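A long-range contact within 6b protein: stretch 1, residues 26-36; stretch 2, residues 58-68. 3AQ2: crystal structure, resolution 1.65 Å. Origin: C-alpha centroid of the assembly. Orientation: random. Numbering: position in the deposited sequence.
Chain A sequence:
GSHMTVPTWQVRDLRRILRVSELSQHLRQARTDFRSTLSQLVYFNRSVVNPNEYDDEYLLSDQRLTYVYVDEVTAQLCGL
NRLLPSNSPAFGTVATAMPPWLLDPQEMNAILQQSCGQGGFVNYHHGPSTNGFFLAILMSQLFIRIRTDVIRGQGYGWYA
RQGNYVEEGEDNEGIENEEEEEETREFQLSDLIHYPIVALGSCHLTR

Stretch 1 (26-36) HLRQARTDFRS
Stretch 2 58-68: YLLSDQRLTYV

Residues 26-36 form three turns of a longer helix (phi/psi near -62/-44, i to i-4 backbone hydrogen bonds), against which 58-68 runs antiparallel in register: CA of Arg31 lies 7.0 Å from CA of Leu65, CA of Arg35 5.8 Å from CA of Ser61. Stretch 2 is extended at Leu59 and Leu60, turns through Ser61 (-93/-7) and Asp62 (-83/51), and re-enters a strand at Thr66. Leu27 (m, t) points toward it: CB is 4.0 Å from CD1 of Leu65 (m, t), and Leu27 CD1 is 4.1 Å from Tyr67 CE2 (chi1 m), an apolar cluster. One turn on, Arg31 (t, t, chi3 144°, chi4 -93°) lays its CG 3.8 Å from Leu65 CD2, and its guanidinium N-H groups find acceptors in loop carbonyls. Arg31 NE donates a hydrogen bond to Gln63 O (2.7 Å, 159°) near the guanidinium plane; Arg31 NH2 makes a weak, bent hydrogen bond to Ser61 O (2.8 Å, 121°). Phe34 (t, chi2 95°) meets Leu59 (m, t) by its ring edge, Phe34 CZ to Leu59 CD1 3.7 Å, an apolar contact. Arg35 (t, p, chi3 -145°, chi4 -77°) passes its CD 3.2 Å from Ser61 OG (chi1 p), and its positive NH1 forms a salt bridge with the negative Asp62 OD1 (2.7 Å), Asp62 (chi1 m) CG lying over one guanidinium face. Together the contacts bury 510 Å².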

# COMPACT_ATOMS: atom_id res chain seq x y z
N HIS A 26 -10.56 -11.17 -7.32
CA HIS A 26 -11.15 -10.29 -6.28
C HIS A 26 -10.45 -8.93 -6.21
O HIS A 26 -11.10 -7.90 -6.01
CB HIS A 26 -11.12 -10.96 -4.90
CG HIS A 26 -12.21 -11.97 -4.70
ND1 HIS A 26 -13.39 -11.67 -4.06
CD2 HIS A 26 -12.28 -13.27 -5.05
CE1 HIS A 26 -14.15 -12.76 -4.03
NE2 HIS A 26 -13.50 -13.74 -4.63
N LEU A 27 -9.13 -8.93 -6.36
CA LEU A 27 -8.36 -7.67 -6.35
C LEU A 27 -8.74 -6.81 -7.55
O LEU A 27 -8.91 -5.60 -7.41
CB LEU A 27 -6.87 -7.95 -6.30
CG LEU A 27 -6.34 -8.45 -4.96
CD1 LEU A 27 -4.90 -8.97 -5.11
CD2 LEU A 27 -6.36 -7.32 -3.92
N ARG A 28 -8.88 -7.44 -8.71
CA ARG A 28 -9.27 -6.73 -9.94
C ARG A 28 -10.62 -6.03 -9.74
O ARG A 28 -10.76 -4.85 -10.06
CB ARG A 28 -9.34 -7.70 -11.13
CG ARG A 28 -9.64 -7.02 -12.46
CD ARG A 28 -9.53 -8.01 -13.61
NE ARG A 28 -9.78 -7.35 -14.90
CZ ARG A 28 -9.73 -7.95 -16.09
NH1 ARG A 28 -9.43 -9.25 -16.19
NH2 ARG A 28 -9.98 -7.25 -17.19
N GLN A 29 -11.58 -6.76 -9.18
CA GLN A 29 -12.93 -6.24 -8.96
C GLN A 29 -12.93 -5.15 -7.90
O GLN A 29 -13.68 -4.18 -8.01
CB GLN A 29 -13.89 -7.36 -8.56
CG GLN A 29 -15.37 -6.95 -8.64
CD GLN A 29 -15.77 -6.50 -10.04
OE1 GLN A 29 -15.48 -7.17 -11.02
NE2 GLN A 29 -16.45 -5.35 -10.14
N ALA A 30 -12.12 -5.32 -6.85
CA ALA A 30 -12.06 -4.33 -5.78
C ALA A 30 -11.57 -2.99 -6.33
O ALA A 30 -12.11 -1.93 -6.00
CB ALA A 30 -11.15 -4.81 -4.65
N ARG A 31 -10.55 -3.06 -7.18
CA ARG A 31 -9.98 -1.86 -7.79
C ARG A 31 -11.03 -1.16 -8.65
O ARG A 31 -11.20 0.07 -8.56
CB ARG A 31 -8.77 -2.23 -8.65
CG ARG A 31 -7.96 -1.02 -9.05
CD ARG A 31 -7.27 -1.18 -10.38
NE ARG A 31 -7.27 0.10 -11.08
CZ ARG A 31 -8.19 0.48 -11.96
NH1 ARG A 31 -9.19 -0.33 -12.28
NH2 ARG A 31 -8.11 1.67 -12.52
N THR A 32 -11.72 -1.93 -9.48
CA THR A 32 -12.76 -1.37 -10.35
C THR A 32 -13.88 -0.72 -9.52
O THR A 32 -14.34 0.38 -9.87
CB THR A 32 -13.35 -2.44 -11.30
OG1 THR A 32 -12.30 -2.97 -12.11
CG2 THR A 32 -14.43 -1.83 -12.20
N ASP A 33 -14.31 -1.39 -8.45
CA ASP A 33 -15.41 -0.89 -7.59
C ASP A 33 -15.02 0.38 -6.86
O ASP A 33 -15.85 1.28 -6.66
CB ASP A 33 -15.84 -1.94 -6.56
CG ASP A 33 -16.56 -3.13 -7.17
OD1 ASP A 33 -16.91 -3.10 -8.38
OD2 ASP A 33 -16.79 -4.10 -6.43
N PHE A 34 -13.76 0.44 -6.44
CA PHE A 34 -13.19 1.63 -5.80
C PHE A 34 -13.21 2.83 -6.75
O PHE A 34 -13.73 3.90 -6.42
CB PHE A 34 -11.76 1.29 -5.36
CG PHE A 34 -11.10 2.34 -4.51
CD1 PHE A 34 -11.14 2.24 -3.12
CD2 PHE A 34 -10.41 3.40 -5.08
CE1 PHE A 34 -10.51 3.18 -2.32
CE2 PHE A 34 -9.78 4.36 -4.29
CZ PHE A 34 -9.83 4.25 -2.90
N ARG A 35 -12.66 2.64 -7.96
CA ARG A 35 -12.63 3.67 -8.99
C ARG A 35 -14.04 4.12 -9.38
O ARG A 35 -14.29 5.32 -9.53
CB ARG A 35 -11.85 3.19 -10.23
CG ARG A 35 -12.11 4.00 -11.52
CD ARG A 35 -11.36 5.33 -11.56
NE ARG A 35 -12.10 6.41 -12.23
CZ ARG A 35 -12.25 6.54 -13.55
NH1 ARG A 35 -11.71 5.66 -14.39
NH2 ARG A 35 -12.94 7.56 -14.03
N SER A 36 -14.95 3.16 -9.52
CA SER A 36 -16.31 3.43 -9.97
C SER A 36 -17.05 4.36 -9.01
O SER A 36 -17.76 5.28 -9.43
CB SER A 36 -17.11 2.14 -10.16
OG SER A 36 -16.58 1.36 -11.23
N TYR A 58 -3.84 13.36 -2.94
CA TYR A 58 -4.92 12.76 -3.72
C TYR A 58 -4.49 11.45 -4.35
O TYR A 58 -3.33 11.29 -4.73
CB TYR A 58 -5.44 13.73 -4.79
CG TYR A 58 -4.40 14.11 -5.83
CD1 TYR A 58 -4.17 13.30 -6.93
CD2 TYR A 58 -3.65 15.29 -5.71
CE1 TYR A 58 -3.23 13.63 -7.90
CE2 TYR A 58 -2.69 15.63 -6.68
CZ TYR A 58 -2.49 14.78 -7.77
OH TYR A 58 -1.55 15.07 -8.75
N LEU A 59 -5.42 10.50 -4.41
CA LEU A 59 -5.16 9.22 -5.07
C LEU A 59 -5.44 9.36 -6.54
O LEU A 59 -6.42 10.01 -6.94
CB LEU A 59 -6.05 8.10 -4.52
CG LEU A 59 -6.10 7.85 -3.02
CD1 LEU A 59 -6.96 6.62 -2.74
CD2 LEU A 59 -4.71 7.67 -2.45
N LEU A 60 -4.60 8.70 -7.33
CA LEU A 60 -4.78 8.56 -8.75
C LEU A 60 -5.29 7.14 -8.94
O LEU A 60 -4.54 6.18 -8.79
CB LEU A 60 -3.44 8.76 -9.48
CG LEU A 60 -2.66 10.08 -9.31
CD1 LEU A 60 -2.08 10.23 -7.90
CD2 LEU A 60 -1.52 10.15 -10.31
N SER A 61 -6.58 6.99 -9.23
CA SER A 61 -7.19 5.67 -9.25
C SER A 61 -7.19 5.00 -10.63
O SER A 61 -7.56 3.83 -10.75
CB SER A 61 -8.62 5.74 -8.72
OG SER A 61 -9.37 6.65 -9.48
N ASP A 62 -6.77 5.74 -11.65
CA ASP A 62 -6.53 5.19 -12.99
C ASP A 62 -5.13 4.57 -13.07
O ASP A 62 -4.34 4.89 -13.98
CB ASP A 62 -6.64 6.27 -14.06
CG ASP A 62 -8.07 6.66 -14.35
OD1 ASP A 62 -8.99 5.86 -14.08
OD2 ASP A 62 -8.27 7.78 -14.87
N GLN A 63 -4.82 3.71 -12.12
CA GLN A 63 -3.59 2.94 -12.18
C GLN A 63 -3.87 1.61 -11.51
O GLN A 63 -4.92 1.43 -10.90
CB GLN A 63 -2.43 3.68 -11.51
CG GLN A 63 -2.56 3.86 -10.00
CD GLN A 63 -1.42 4.65 -9.39
OE1 GLN A 63 -1.65 5.64 -8.67
NE2 GLN A 63 -0.18 4.25 -9.68
N ARG A 64 -2.93 0.68 -11.64
CA ARG A 64 -3.06 -0.63 -11.03
C ARG A 64 -2.82 -0.52 -9.53
O ARG A 64 -2.20 0.43 -9.05
CB ARG A 64 -2.08 -1.62 -11.65
CG ARG A 64 -2.32 -1.83 -13.13
CD ARG A 64 -1.28 -2.76 -13.75
NE ARG A 64 0.07 -2.20 -13.65
CZ ARG A 64 1.15 -2.76 -14.20
NH1 ARG A 64 1.04 -3.89 -14.89
NH2 ARG A 64 2.32 -2.18 -14.05
N LEU A 65 -3.32 -1.51 -8.80
CA LEU A 65 -3.02 -1.63 -7.38
C LEU A 65 -1.53 -1.84 -7.14
O LEU A 65 -0.83 -2.49 -7.95
CB LEU A 65 -3.78 -2.81 -6.78
CG LEU A 65 -5.31 -2.75 -6.80
CD1 LEU A 65 -5.88 -4.07 -6.31
CD2 LEU A 65 -5.84 -1.58 -5.94
N THR A 66 -1.05 -1.30 -6.03
CA THR A 66 0.26 -1.69 -5.49
C THR A 66 0.08 -2.19 -4.06
O THR A 66 -1.01 -2.04 -3.48
CB THR A 66 1.31 -0.56 -5.57
OG1 THR A 66 0.80 0.62 -4.94
CG2 THR A 66 1.65 -0.25 -7.05
N TYR A 67 1.13 -2.77 -3.50
CA TYR A 67 1.02 -3.55 -2.27
C TYR A 67 1.96 -3.06 -1.19
O TYR A 67 3.14 -2.80 -1.46
CB TYR A 67 1.24 -5.05 -2.58
CG TYR A 67 0.26 -5.51 -3.64
CD1 TYR A 67 0.60 -5.50 -5.00
CD2 TYR A 67 -1.02 -5.91 -3.29
CE1 TYR A 67 -0.33 -5.89 -5.97
CE2 TYR A 67 -1.95 -6.30 -4.25
CZ TYR A 67 -1.60 -6.28 -5.58
OH TYR A 67 -2.52 -6.68 -6.54
N VAL A 68 1.42 -2.92 0.02
CA VAL A 68 2.24 -2.62 1.19
C VAL A 68 2.16 -3.86 2.08
O VAL A 68 1.10 -4.21 2.58
CB VAL A 68 1.78 -1.35 1.95
CG1 VAL A 68 2.59 -1.16 3.22
CG2 VAL A 68 1.91 -0.12 1.05